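Local coordinates for major capsid protein (Paramecium bursaria Chlorella virus 1, PDB 5TIP) that self-assembles as trimers into the icosahedral, pseudo T=169 capsid of this large DNA virus, some 190 nm across, at the interface of chains A and B. Numbering follows the deposited sequence. Chains: chain A/B, Major capsid protein.

Contact 1: the interface of chains A and B. Residues chain A 120, 123-124, 127, 131, 149; chain B 335, 339, 343-344.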
loop_
_atom_site.group_PDB
_atom_site.type_symbol
_atom_site.label_atom_id
_atom_site.label_comp_id
_atom_site.label_asym_id
_atom_site.label_seq_id
_atom_site.Cartn_x
_atom_site.Cartn_y
_atom_site.Cartn_z
ATOM N N ARG A 120 0.115 -4.139 10.107
ATOM C CA ARG A 120 -0.543 -4.493 8.859
ATOM C C ARG A 120 -1.367 -3.312 8.366
ATOM O O ARG A 120 -1.767 -2.438 9.138
ATOM C CB ARG A 120 -1.425 -5.733 9.024
ATOM C CG ARG A 120 -0.641 -7.035 9.008
ATOM C CD ARG A 120 -1.534 -8.226 8.700
ATOM N NE ARG A 120 -0.857 -9.492 8.967
ATOM C CZ ARG A 120 -0.819 -10.079 10.158
ATOM N NH1 ARG A 120 -1.422 -9.515 11.195
ATOM N NH2 ARG A 120 -0.177 -11.227 10.315
ATOM N N ASP A 123 -4.745 -3.663 1.705
ATOM C CA ASP A 123 -5.374 -4.921 1.311
ATOM C C ASP A 123 -4.772 -6.112 2.045
ATOM O O ASP A 123 -5.463 -7.112 2.270
ATOM C CB ASP A 123 -5.243 -5.118 -0.197
ATOM C CG ASP A 123 -6.154 -4.202 -0.982
ATOM O OD1 ASP A 123 -6.979 -3.498 -0.364
ATOM O OD2 ASP A 123 -6.030 -4.178 -2.222
ATOM N N ASP A 124 -3.494 -6.021 2.422
ATOM C CA ASP A 124 -2.866 -7.086 3.194
ATOM C C ASP A 124 -3.591 -7.313 4.511
ATOM O O ASP A 124 -3.837 -8.463 4.908
ATOM C CB ASP A 124 -1.404 -6.730 3.442
ATOM C CG ASP A 124 -0.659 -7.820 4.162
ATOM O OD1 ASP A 124 -0.769 -8.997 3.780
ATOM O OD2 ASP A 124 0.054 -7.509 5.124
ATOM N N ASN A 127 -6.976 -8.967 3.724
ATOM C CA ASN A 127 -6.774 -10.392 3.460
ATOM C C ASN A 127 -6.544 -11.174 4.745
ATOM O O ASN A 127 -6.956 -12.334 4.851
ATOM C CB ASN A 127 -5.593 -10.590 2.506
ATOM C CG ASN A 127 -5.474 -12.024 2.003
ATOM O OD1 ASN A 127 -6.478 -12.680 1.742
ATOM N ND2 ASN A 127 -4.239 -12.515 1.875
ATOM N N MET A 131 -8.732 -14.374 6.356
ATOM C CA MET A 131 -8.130 -15.608 6.835
ATOM C C MET A 131 -8.509 -15.939 8.271
ATOM O O MET A 131 -8.300 -17.078 8.702
ATOM C CB MET A 131 -6.606 -15.527 6.724
ATOM C CG MET A 131 -6.086 -15.409 5.302
ATOM S SD MET A 131 -4.363 -14.878 5.253
ATOM C CE MET A 131 -3.580 -16.177 6.205
ATOM N N PRO A 149 -1.490 -17.152 10.437
ATOM C CA PRO A 149 -0.040 -17.214 10.209
ATOM C C PRO A 149 0.724 -16.762 11.447
ATOM O O PRO A 149 0.402 -15.739 12.056
ATOM C CB PRO A 149 0.173 -16.251 9.038
ATOM C CG PRO A 149 -0.917 -15.238 9.206
ATOM C CD PRO A 149 -2.098 -15.959 9.819
ATOM N N LYS B 335 -5.933 -17.384 -0.531
ATOM C CA LYS B 335 -5.640 -16.514 0.599
ATOM C C LYS B 335 -4.199 -16.612 1.077
ATOM O O LYS B 335 -3.530 -15.586 1.239
ATOM C CB LYS B 335 -6.585 -16.852 1.759
ATOM C CG LYS B 335 -8.044 -16.567 1.473
ATOM C CD LYS B 335 -8.901 -16.931 2.667
ATOM C CE LYS B 335 -10.358 -16.614 2.412
ATOM N NZ LYS B 335 -11.241 -17.505 3.211
ATOM N N TYR B 339 -0.945 -14.246 0.516
ATOM C CA TYR B 339 -0.506 -13.594 1.748
ATOM C C TYR B 339 0.989 -13.778 1.970
ATOM O O TYR B 339 1.681 -12.843 2.389
ATOM C CB TYR B 339 -1.288 -14.137 2.948
ATOM C CG TYR B 339 -0.811 -13.601 4.286
ATOM C CD1 TYR B 339 -1.306 -12.408 4.797
ATOM C CD2 TYR B 339 0.135 -14.290 5.035
ATOM C CE1 TYR B 339 -0.868 -11.915 6.016
ATOM C CE2 TYR B 339 0.577 -13.804 6.252
ATOM C CZ TYR B 339 0.073 -12.617 6.738
ATOM O OH TYR B 339 0.510 -12.132 7.950
ATOM N N GLY B 343 1.246 -10.065 -0.619
ATOM C CA GLY B 343 0.911 -9.050 0.357
ATOM C C GLY B 343 -0.234 -8.145 -0.027
ATOM O O GLY B 343 -0.262 -6.984 0.399
ATOM N N GLY B 344 -1.179 -8.631 -0.825
ATOM C CA GLY B 344 -2.369 -7.872 -1.157
ATOM C C GLY B 344 -3.622 -8.625 -0.765
ATOM O O GLY B 344 -3.671 -9.243 0.302
HETATM O O HOH W 1 -1.415 -4.357 1.006
HETATM O O HOH W 2 -2.130 -10.593 1.826
HETATM O O HOH W 3 1.515 -9.387 6.885
#

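Contact 2: the interface of chains A and B. Residues chain A 126, 130, 136; chain B 305, 345-346.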
loop_
_atom_site.group_PDB
_atom_site.type_symbol
_atom_site.label_atom_id
_atom_site.label_comp_id
_atom_site.label_asym_id
_atom_site.label_seq_id
_atom_site.Cartn_x
_atom_site.Cartn_y
_atom_site.Cartn_z
ATOM N N TYR A 126 -6.801 -6.521 5.083
ATOM C CA TYR A 126 -8.116 -7.089 4.806
ATOM C C TYR A 126 -8.021 -8.570 4.465
ATOM O O TYR A 126 -8.894 -9.359 4.854
ATOM C CB TYR A 126 -8.799 -6.326 3.669
ATOM C CG TYR A 126 -10.142 -6.914 3.275
ATOM C CD1 TYR A 126 -11.197 -6.927 4.163
ATOM C CD2 TYR A 126 -10.364 -7.425 2.005
ATOM C CE1 TYR A 126 -12.428 -7.459 3.824
ATOM C CE2 TYR A 126 -11.601 -7.954 1.651
ATOM C CZ TYR A 126 -12.624 -7.967 2.568
ATOM O OH TYR A 126 -13.853 -8.489 2.232
ATOM N N ARG A 130 -9.914 -11.881 6.133
ATOM C CA ARG A 130 -10.507 -12.999 5.407
ATOM C C ARG A 130 -10.003 -14.327 5.953
ATOM O O ARG A 130 -10.752 -15.308 6.012
ATOM C CB ARG A 130 -10.195 -12.900 3.914
ATOM C CG ARG A 130 -10.803 -11.720 3.189
ATOM C CD ARG A 130 -10.345 -11.730 1.740
ATOM N NE ARG A 130 -10.864 -12.885 1.014
ATOM C CZ ARG A 130 -10.286 -13.412 -0.060
ATOM N NH1 ARG A 130 -9.158 -12.898 -0.527
ATOM N NH2 ARG A 130 -10.827 -14.463 -0.662
ATOM N N ASN A 136 -18.260 -11.732 4.999
ATOM C CA ASN A 136 -19.243 -11.682 3.924
ATOM C C ASN A 136 -20.670 -11.863 4.438
ATOM O O ASN A 136 -21.520 -12.421 3.740
ATOM C CB ASN A 136 -18.913 -12.715 2.848
ATOM C CG ASN A 136 -17.605 -12.414 2.142
ATOM O OD1 ASN A 136 -16.578 -13.035 2.418
ATOM N ND2 ASN A 136 -17.632 -11.443 1.238
ATOM N N TYR B 305 -15.117 -11.653 -2.953
ATOM C CA TYR B 305 -14.175 -12.253 -2.021
ATOM C C TYR B 305 -14.771 -13.440 -1.284
ATOM O O TYR B 305 -14.098 -14.033 -0.434
ATOM C CB TYR B 305 -13.676 -11.208 -1.016
ATOM C CG TYR B 305 -12.851 -10.111 -1.648
ATOM C CD1 TYR B 305 -11.577 -10.371 -2.134
ATOM C CD2 TYR B 305 -13.340 -8.817 -1.755
ATOM C CE1 TYR B 305 -10.816 -9.376 -2.715
ATOM C CE2 TYR B 305 -12.584 -7.814 -2.332
ATOM C CZ TYR B 305 -11.321 -8.100 -2.811
ATOM O OH TYR B 305 -10.558 -7.111 -3.388
ATOM N N VAL B 345 -4.644 -8.586 -1.615
ATOM C CA VAL B 345 -5.846 -9.391 -1.430
ATOM C C VAL B 345 -6.317 -9.853 -2.802
ATOM O O VAL B 345 -6.331 -9.073 -3.760
ATOM C CB VAL B 345 -6.959 -8.630 -0.676
ATOM C CG1 VAL B 345 -7.510 -7.477 -1.500
ATOM C CG2 VAL B 345 -8.072 -9.584 -0.271
ATOM N N THR B 346 -6.662 -11.131 -2.907
ATOM C CA THR B 346 -7.043 -11.728 -4.171
ATOM C C THR B 346 -8.499 -12.162 -4.115
ATOM O O THR B 346 -8.891 -12.880 -3.184
ATOM C CB THR B 346 -6.150 -12.935 -4.500
ATOM O OG1 THR B 346 -4.801 -12.491 -4.691
ATOM C CG2 THR B 346 -6.629 -13.624 -5.765
HETATM O O HOH W 4 -13.307 -13.975 2.459
#

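Contact 3: the interface of chains A and B. Residues chain A 145, 147; chain B 329, 331-332, 335-336, 400.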
loop_
_atom_site.group_PDB
_atom_site.type_symbol
_atom_site.label_atom_id
_atom_site.label_comp_id
_atom_site.label_asym_id
_atom_site.label_seq_id
_atom_site.Cartn_x
_atom_site.Cartn_y
_atom_site.Cartn_z
ATOM N N ARG A 145 -12.940 -22.416 6.697
ATOM C CA ARG A 145 -11.579 -22.757 7.086
ATOM C C ARG A 145 -10.771 -21.481 7.269
ATOM O O ARG A 145 -10.795 -20.594 6.410
ATOM C CB ARG A 145 -10.917 -23.656 6.043
ATOM C CG ARG A 145 -9.483 -24.032 6.384
ATOM C CD ARG A 145 -8.947 -25.088 5.435
ATOM N NE ARG A 145 -9.790 -26.278 5.436
ATOM C CZ ARG A 145 -9.577 -27.342 6.201
ATOM N NH1 ARG A 145 -8.543 -27.367 7.030
ATOM N NH2 ARG A 145 -10.398 -28.381 6.136
ATOM N N TYR A 147 -6.978 -19.528 8.468
ATOM C CA TYR A 147 -5.528 -19.670 8.389
ATOM C C TYR A 147 -4.899 -18.589 9.256
ATOM O O TYR A 147 -4.973 -17.402 8.925
ATOM C CB TYR A 147 -5.038 -19.552 6.947
ATOM C CG TYR A 147 -5.707 -20.491 5.968
ATOM C CD1 TYR A 147 -6.879 -20.128 5.318
ATOM C CD2 TYR A 147 -5.151 -21.726 5.673
ATOM C CE1 TYR A 147 -7.486 -20.979 4.414
ATOM C CE2 TYR A 147 -5.749 -22.581 4.768
ATOM C CZ TYR A 147 -6.915 -22.203 4.143
ATOM O OH TYR A 147 -7.513 -23.054 3.243
ATOM N N LYS B 329 -6.633 -26.986 0.502
ATOM C CA LYS B 329 -7.929 -26.500 0.061
ATOM C C LYS B 329 -7.763 -25.375 -0.957
ATOM O O LYS B 329 -6.691 -24.778 -1.099
ATOM C CB LYS B 329 -8.750 -26.012 1.253
ATOM C CG LYS B 329 -9.143 -27.109 2.229
ATOM C CD LYS B 329 -10.076 -28.123 1.592
ATOM C CE LYS B 329 -10.561 -29.135 2.619
ATOM N NZ LYS B 329 -11.504 -30.125 2.031
ATOM N N SER B 331 -9.087 -22.459 -0.782
ATOM C CA SER B 331 -8.880 -21.199 -0.078
ATOM C C SER B 331 -7.420 -20.977 0.292
ATOM O O SER B 331 -7.016 -19.830 0.507
ATOM C CB SER B 331 -9.753 -21.151 1.175
ATOM O OG SER B 331 -9.577 -22.316 1.961
ATOM N N TYR B 332 -6.623 -22.045 0.373
ATOM C CA TYR B 332 -5.197 -21.887 0.639
ATOM C C TYR B 332 -4.501 -21.181 -0.516
ATOM O O TYR B 332 -3.685 -20.278 -0.300
ATOM C CB TYR B 332 -4.556 -23.251 0.899
ATOM C CG TYR B 332 -3.046 -23.249 0.808
ATOM C CD1 TYR B 332 -2.265 -22.827 1.876
ATOM C CD2 TYR B 332 -2.398 -23.672 -0.347
ATOM C CE1 TYR B 332 -0.885 -22.825 1.796
ATOM C CE2 TYR B 332 -1.018 -23.672 -0.434
ATOM C CZ TYR B 332 -0.270 -23.247 0.639
ATOM O OH TYR B 332 1.102 -23.247 0.554
ATOM N N LYS B 335 -5.933 -17.384 -0.531
ATOM C CA LYS B 335 -5.640 -16.514 0.599
ATOM C C LYS B 335 -4.199 -16.612 1.077
ATOM O O LYS B 335 -3.530 -15.586 1.239
ATOM C CB LYS B 335 -6.585 -16.852 1.759
ATOM C CG LYS B 335 -8.044 -16.567 1.473
ATOM C CD LYS B 335 -8.901 -16.931 2.667
ATOM C CE LYS B 335 -10.358 -16.614 2.412
ATOM N NZ LYS B 335 -11.241 -17.505 3.211
ATOM N N VAL B 336 -3.699 -17.828 1.303
ATOM C CA VAL B 336 -2.430 -18.001 2.004
ATOM C C VAL B 336 -1.253 -17.814 1.060
ATOM O O VAL B 336 -0.287 -17.114 1.386
ATOM C CB VAL B 336 -2.388 -19.376 2.687
ATOM C CG1 VAL B 336 -1.079 -19.553 3.442
ATOM C CG2 VAL B 336 -3.564 -19.520 3.612
ATOM N N GLU B 400 -18.080 -26.138 4.068
ATOM C CA GLU B 400 -16.863 -25.775 3.349
ATOM C C GLU B 400 -16.770 -26.409 1.966
ATOM O O GLU B 400 -16.247 -25.781 1.039
ATOM C CB GLU B 400 -15.631 -26.171 4.167
ATOM C CG GLU B 400 -14.308 -25.800 3.508
ATOM C CD GLU B 400 -13.111 -26.458 4.167
ATOM O OE1 GLU B 400 -13.308 -27.337 5.030
ATOM O OE2 GLU B 400 -11.968 -26.101 3.810
HETATM O O HOH W 5 -11.356 -20.029 3.819
#

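Contact 1: the interface of chains A and B
The ring of B:Tyr339 reaches into chain A with A:Met131 over one face and A:Arg120 at its phenol end. The methyl CE of A:Met131 stands 4.2 Å above the ring plane, shifted toward the rim, because the thioether chain bends at its last torsion (chi3 58°). A:Pro149 crosses the ring at about a right angle, its CG 3.6 Å from CE2 of B:Tyr339. At the tip, the phenol OH lies at the edge of the A:Arg120 guanidinium, 9° out of that plane, and accepts a hydrogen bond of 2.6 Å from NH2 of A:Arg120; the NE of the same arginine adds a weak one. Water 3 joins this phenol oxygen to OD2 of A:Asp124, whose carboxylate is turned 23° from the ring.

Toward the ring's root, the amide of A:Asn127 crosses B:Tyr339 obliquely and sends ND2 to the carbonyl O of B:Lys335, at 3.2 Å and close to the amide plane. Water 2 lies 2.9 Å from that ND2 of A:Asn127 and also bonds OD1 of A:Asp124 and O of B:Gly344. Water 1 similarly links the backbone N of A:Asp124 to O of B:Gly343. B:Tyr339, with 87 Å² hidden, thus plugs helix 330-341 into chain A, while waters 1 and 2 tie the glycine loop to helix 122-132, joining neighbouring subunits in the trimer from which the capsid is built.

Contact 2: the interface of chains A and B
A:Arg130 meets B:Thr346 and B:Tyr305 through polar contacts made mainly with backbone carbonyls, where helix 122-132 of chain A faces loop residues of chain B in the subunit interface of the capsid trimer. Its NH1 donates to O of B:Thr346 at 2.7 Å; the bond is bent, with the acceptor tilted 32° from the guanidinium plane. The bend of the arginine chain at chi3 (66°) turns NE and the guanidinium toward these carbonyls. NH2 reaches O of B:Tyr305 weakly. NE adds a water-mediated route to that same carbonyl: water 4, at the guanidinium edge, lies 3.0 Å from NE of A:Arg130 and bonds O of B:Tyr305, with a weak further link to OD1 of A:Asn136.

Aromatic packing comes from two tyrosines and the guanidinium. A:Tyr126 turns an edge to B:Tyr305, with planes 78° apart and CE2 of A:Tyr126 3.9 Å above the B:Tyr305 ring, toward its rim. The same B:Tyr305 ring brings CD1 over one face of the A:Arg130 guanidinium in an inclined contact, not a parallel stack.

Aliphatic packing centres on B:Val345. Its CG2, anti to the backbone N, touches CD2 of A:Tyr126 and lies 3.7 Å from the methylene CD of A:Arg130.

Contact 3: the interface of chains A and B
Strand 143-149 carries A:Arg145 and A:Tyr147 with extended backbones, opposite the first two turns of helix 330-341, with B:Ser331 and B:Tyr332 at its start and B:Val336 one turn on. The protein belongs to the NCLDV major capsid family, whose subunits have the double jelly-roll fold; here a strand of one subunit faces a helix of the next. A:Tyr147 lays its ring under B:Val336, whose methyl CG2 sits 3.6 Å from the ring centroid in a CH-pi contact, displaced toward the CB end of the ring. At the other end, the phenol OH of A:Tyr147 hydrogen-bonds OG of B:Ser331 at 2.5 Å, with OG in the plane of the ring at its edge. The phenol thus lies beside the first turn of the helix; its OH approaches the backbone N of B:Tyr332 to 3.2 Å, but that N-H is directed elsewhere and makes no bond to it.

A:Arg145 binds B:Glu400 side-on in a salt bridge. Its chain bends at chi3 (-57°), which swings NE and NH2 to the carboxylate. NE meets OE2 of B:Glu400 at 2.7 Å, nearly straight, and only 3° from the guanidinium plane; NH2 reaches the syn lone pair of OE1 of B:Glu400 at 3.3 Å. The guanidinium and carboxylate planes remain 37° apart, so the pairing is twisted. CG of B:Lys329 packs 3.8 Å from CD of A:Arg145. Water 5 lies 2.6 Å from NZ of B:Lys335 and bonds the backbone O of A:Arg145.

The three contacts form neighbouring patches of one A-B interface: C-alpha centres are about 8 Å apart for contacts 1 and 2, 11 Å for contacts 2 and 3, and 12 Å for contacts 1 and 3. Helix 122-132 of chain A serves contacts 1 and 2, while strand 143-149 contributes to contacts 1 and 3. Across from them, helix 330-341 of chain B spans contacts 1 and 3, which share B:Lys335, and the loop after it continues from contact 1 into contact 2. The two identical subunits present different surfaces to each other, as in a closed ring of three.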